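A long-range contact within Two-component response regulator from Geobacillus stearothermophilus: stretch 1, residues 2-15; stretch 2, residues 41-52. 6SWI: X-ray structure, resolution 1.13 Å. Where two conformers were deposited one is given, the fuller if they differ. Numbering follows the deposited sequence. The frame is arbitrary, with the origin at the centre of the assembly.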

# COMPACT_ATOMS: atom_id res chain seq x y z
N ARG A 2 -3.46 2.93 21.18
CA ARG A 2 -3.03 3.96 22.12
C ARG A 2 -2.15 5.00 21.45
O ARG A 2 -1.30 5.61 22.09
CB ARG A 2 -2.33 3.34 23.33
CG ARG A 2 -3.24 2.54 24.24
N LEU A 3 -2.34 5.21 20.15
CA LEU A 3 -1.61 6.24 19.44
C LEU A 3 -2.09 7.62 19.86
O LEU A 3 -3.28 7.83 20.15
CB LEU A 3 -1.83 6.09 17.93
CG LEU A 3 -1.33 4.81 17.26
CD1 LEU A 3 -1.73 4.82 15.79
CD2 LEU A 3 0.18 4.67 17.40
N SER A 4 -1.16 8.58 19.91
CA SER A 4 -1.52 9.96 20.19
C SER A 4 -2.46 10.48 19.11
O SER A 4 -2.47 9.97 17.98
CB SER A 4 -0.27 10.83 20.23
OG SER A 4 0.25 11.03 18.93
N PRO A 5 -3.28 11.49 19.43
CA PRO A 5 -4.24 12.00 18.43
C PRO A 5 -3.64 12.35 17.08
O PRO A 5 -4.23 12.03 16.05
CB PRO A 5 -4.86 13.21 19.15
CG PRO A 5 -4.80 12.83 20.60
CD PRO A 5 -3.52 12.05 20.77
N ILE A 6 -2.47 12.99 17.04
CA ILE A 6 -1.91 13.42 15.76
C ILE A 6 -1.49 12.22 14.92
O ILE A 6 -1.68 12.21 13.70
CB ILE A 6 -0.77 14.43 15.97
CG1 ILE A 6 -0.33 15.02 14.62
CG2 ILE A 6 0.41 13.79 16.68
CD1 ILE A 6 0.82 15.99 14.71
N VAL A 7 -0.91 11.20 15.56
CA VAL A 7 -0.47 10.03 14.81
C VAL A 7 -1.66 9.21 14.36
O VAL A 7 -1.70 8.71 13.23
CB VAL A 7 0.54 9.20 15.63
CG1 VAL A 7 0.93 7.94 14.88
CG2 VAL A 7 1.78 10.04 15.94
N ARG A 8 -2.67 9.07 15.22
CA ARG A 8 -3.89 8.37 14.82
C ARG A 8 -4.55 9.06 13.63
O ARG A 8 -4.97 8.39 12.68
CB ARG A 8 -4.86 8.30 16.00
CG ARG A 8 -6.20 7.68 15.65
CD ARG A 8 -6.90 7.14 16.89
NE ARG A 8 -6.08 6.14 17.58
CZ ARG A 8 -6.05 4.85 17.26
NH1 ARG A 8 -6.79 4.40 16.26
NH2 ARG A 8 -5.27 4.01 17.94
N ARG A 9 -4.64 10.39 13.67
CA ARG A 9 -5.26 11.12 12.57
C ARG A 9 -4.46 10.97 11.28
O ARG A 9 -5.03 10.81 10.19
CB ARG A 9 -5.37 12.60 12.93
CG ARG A 9 -6.47 12.93 13.92
CD ARG A 9 -6.29 14.32 14.51
NE ARG A 9 -7.10 14.51 15.71
CZ ARG A 9 -6.86 15.45 16.62
NH1 ARG A 9 -5.85 16.28 16.47
NH2 ARG A 9 -7.64 15.54 17.69
N ALA A 10 -3.13 11.02 11.38
CA ALA A 10 -2.30 10.85 10.19
C ALA A 10 -2.47 9.46 9.59
O ALA A 10 -2.59 9.32 8.37
CB ALA A 10 -0.84 11.11 10.53
N ARG A 11 -2.47 8.43 10.44
CA ARG A 11 -2.61 7.07 9.94
C ARG A 11 -3.98 6.86 9.31
O ARG A 11 -4.08 6.23 8.25
CB ARG A 11 -2.36 6.05 11.06
CG ARG A 11 -2.23 4.63 10.53
CD ARG A 11 -1.96 3.63 11.64
NE ARG A 11 -3.12 3.45 12.50
CZ ARG A 11 -3.18 2.58 13.50
NH1 ARG A 11 -2.13 1.81 13.76
NH2 ARG A 11 -4.27 2.49 14.25
N GLN A 12 -5.03 7.41 9.92
CA GLN A 12 -6.36 7.32 9.33
C GLN A 12 -6.40 7.96 7.95
O GLN A 12 -7.02 7.42 7.02
CB GLN A 12 -7.37 8.04 10.23
CG GLN A 12 -7.85 7.24 11.40
CD GLN A 12 -8.79 8.05 12.28
OE1 GLN A 12 -8.72 9.29 12.30
NE2 GLN A 12 -9.66 7.37 13.00
N TYR A 13 -5.76 9.12 7.80
CA TYR A 13 -5.77 9.82 6.52
C TYR A 13 -5.03 9.02 5.46
O TYR A 13 -5.52 8.88 4.33
CB TYR A 13 -5.16 11.22 6.68
CG TYR A 13 -5.46 12.10 5.48
CD1 TYR A 13 -6.63 12.84 5.42
CD2 TYR A 13 -4.61 12.13 4.39
CE1 TYR A 13 -6.93 13.62 4.33
CE2 TYR A 13 -4.90 12.90 3.29
CZ TYR A 13 -6.06 13.65 3.26
OH TYR A 13 -6.38 14.42 2.17
N ILE A 14 -3.87 8.47 5.82
CA ILE A 14 -3.10 7.64 4.89
C ILE A 14 -3.90 6.40 4.50
O ILE A 14 -3.91 5.99 3.33
CB ILE A 14 -1.75 7.27 5.52
CG1 ILE A 14 -0.90 8.52 5.78
CG2 ILE A 14 -0.98 6.30 4.64
CD1 ILE A 14 0.15 8.29 6.84
N GLN A 15 -4.59 5.80 5.47
CA GLN A 15 -5.39 4.56 5.20
C GLN A 15 -6.49 4.85 4.19
O GLN A 15 -6.85 3.95 3.41
CB GLN A 15 -5.95 3.98 6.51
CG GLN A 15 -4.88 3.33 7.38
CD GLN A 15 -5.32 3.00 8.79
OE1 GLN A 15 -6.28 3.55 9.32
NE2 GLN A 15 -4.59 2.09 9.41
N ARG A 41 8.53 13.09 13.13
CA ARG A 41 9.11 12.55 14.35
C ARG A 41 8.10 11.75 15.14
O ARG A 41 8.43 10.69 15.70
CB ARG A 41 9.62 13.69 15.23
CG ARG A 41 10.86 14.35 14.72
CD ARG A 41 11.37 15.38 15.72
NE ARG A 41 11.53 14.75 17.03
CZ ARG A 41 10.68 14.88 18.04
NH1 ARG A 41 9.61 15.65 17.92
NH2 ARG A 41 10.91 14.24 19.17
N MET A 42 6.86 12.24 15.22
CA MET A 42 5.87 11.55 16.04
C MET A 42 5.45 10.23 15.40
O MET A 42 5.25 9.24 16.11
CB MET A 42 4.67 12.44 16.29
CG MET A 42 5.05 13.66 17.10
SD MET A 42 5.49 13.28 18.78
CE MET A 42 3.84 13.12 19.40
N ILE A 43 5.31 10.20 14.07
CA ILE A 43 5.02 8.94 13.39
C ILE A 43 6.12 7.93 13.68
O ILE A 43 5.85 6.78 14.03
CB ILE A 43 4.82 9.18 11.89
CG1 ILE A 43 3.52 9.96 11.66
CG2 ILE A 43 4.84 7.86 11.11
CD1 ILE A 43 3.30 10.36 10.22
N LYS A 44 7.38 8.35 13.53
CA LYS A 44 8.48 7.43 13.75
C LYS A 44 8.53 6.97 15.20
O LYS A 44 8.77 5.79 15.48
CB LYS A 44 9.80 8.09 13.33
CG LYS A 44 11.05 7.27 13.60
CD LYS A 44 11.01 5.97 12.80
CE LYS A 44 12.40 5.35 12.66
NZ LYS A 44 13.42 6.35 12.24
N GLN A 45 8.27 7.88 16.14
CA GLN A 45 8.37 7.53 17.54
C GLN A 45 7.29 6.54 17.95
O GLN A 45 7.55 5.62 18.74
CB GLN A 45 8.27 8.80 18.38
CG GLN A 45 8.31 8.55 19.87
CD GLN A 45 7.85 9.76 20.66
OE1 GLN A 45 8.50 10.81 20.64
NE2 GLN A 45 6.73 9.63 21.36
N GLU A 46 6.07 6.72 17.44
CA GLU A 46 4.95 5.93 17.91
C GLU A 46 4.71 4.68 17.07
O GLU A 46 4.33 3.64 17.61
CB GLU A 46 3.69 6.78 17.96
CG GLU A 46 3.85 7.96 18.90
CD GLU A 46 2.55 8.64 19.24
OE1 GLU A 46 1.47 8.03 19.02
OE2 GLU A 46 2.61 9.78 19.74
N LEU A 47 4.92 4.77 15.76
CA LEU A 47 4.73 3.63 14.88
C LEU A 47 6.03 2.89 14.57
O LEU A 47 5.97 1.78 14.03
CB LEU A 47 4.05 4.07 13.58
CG LEU A 47 2.64 4.63 13.75
CD1 LEU A 47 2.09 5.15 12.44
CD2 LEU A 47 1.72 3.57 14.32
N GLY A 48 7.18 3.47 14.90
CA GLY A 48 8.46 2.83 14.67
C GLY A 48 8.90 2.81 13.23
O GLY A 48 9.94 2.20 12.93
N ILE A 49 8.16 3.47 12.35
CA ILE A 49 8.40 3.44 10.92
C ILE A 49 8.16 4.85 10.39
O ILE A 49 7.31 5.58 10.91
CB ILE A 49 7.44 2.38 10.31
CG1 ILE A 49 7.69 2.14 8.84
CG2 ILE A 49 5.98 2.74 10.58
CD1 ILE A 49 6.91 0.94 8.29
N SER A 50 8.91 5.23 9.36
CA SER A 50 8.74 6.54 8.75
C SER A 50 7.43 6.62 7.98
O SER A 50 6.83 5.62 7.60
CB SER A 50 9.89 6.81 7.78
OG SER A 50 9.73 5.99 6.65
N PHE A 51 7.00 7.86 7.73
CA PHE A 51 5.82 8.10 6.90
C PHE A 51 5.91 7.35 5.57
O PHE A 51 4.97 6.66 5.18
CB PHE A 51 5.64 9.60 6.68
CG PHE A 51 4.46 9.95 5.82
CD1 PHE A 51 4.54 9.93 4.44
CD2 PHE A 51 3.26 10.33 6.40
CE1 PHE A 51 3.45 10.26 3.65
CE2 PHE A 51 2.17 10.67 5.63
CZ PHE A 51 2.26 10.63 4.26
N ILE A 52 7.03 7.50 4.86
CA ILE A 52 7.13 6.89 3.53
C ILE A 52 7.05 5.37 3.62
O ILE A 52 6.44 4.72 2.77
CB ILE A 52 8.40 7.37 2.80
CG1 ILE A 52 8.42 6.83 1.37
CG2 ILE A 52 9.66 6.98 3.55
CD1 ILE A 52 7.24 7.28 0.57
O HOH W 1 1.61 5.90 21.13

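The helix of residues 5-15 crosses helix 41-47 almost at a right angle (95°), with axes 9.4 Å apart at closest approach, and the two stretches together bury 499 Å².

The polar contact lies at the start of the first helix. Ser4, at its N-cap position, is held by both carboxylate oxygens of Glu46: the Ser4 backbone N donates to Glu46 OE1 (2.8 Å, nearly linear at 165°), and Ser4 OG donates to Glu46 OE2 (2.8 Å). Glutamate suits this place because its two acceptors can meet a backbone and a side-chain donor at once. A water adds a bridge, donating to Arg2 O (3.1 Å) and, weakly, to Glu46 OE1 (3.0 Å).

Apolar packing centres on Val7, a buried knob seated among Met42, Ile43, Glu46 and Leu47. Its t rotamer sets CG2 against Met42 CB (3.8 Å) and CG1 against Leu47 CD1 (3.9 Å); the short, branched side chain fills the hole while the backbones stay close, Val7 CA lying 5.8 Å from Ile43 CA. Leu47 also meets Leu3, CD2 to CD2, at 3.6 Å. One turn beyond Val7, the small Ala10 leaves room for Ile43, its CB 4.2 Å from Ile43 CD1. Farther along, Ile14 CD1 approaches Phe51 CE2 obliquely at 3.3 Å, extending the buried apolar contact past helix 41-47.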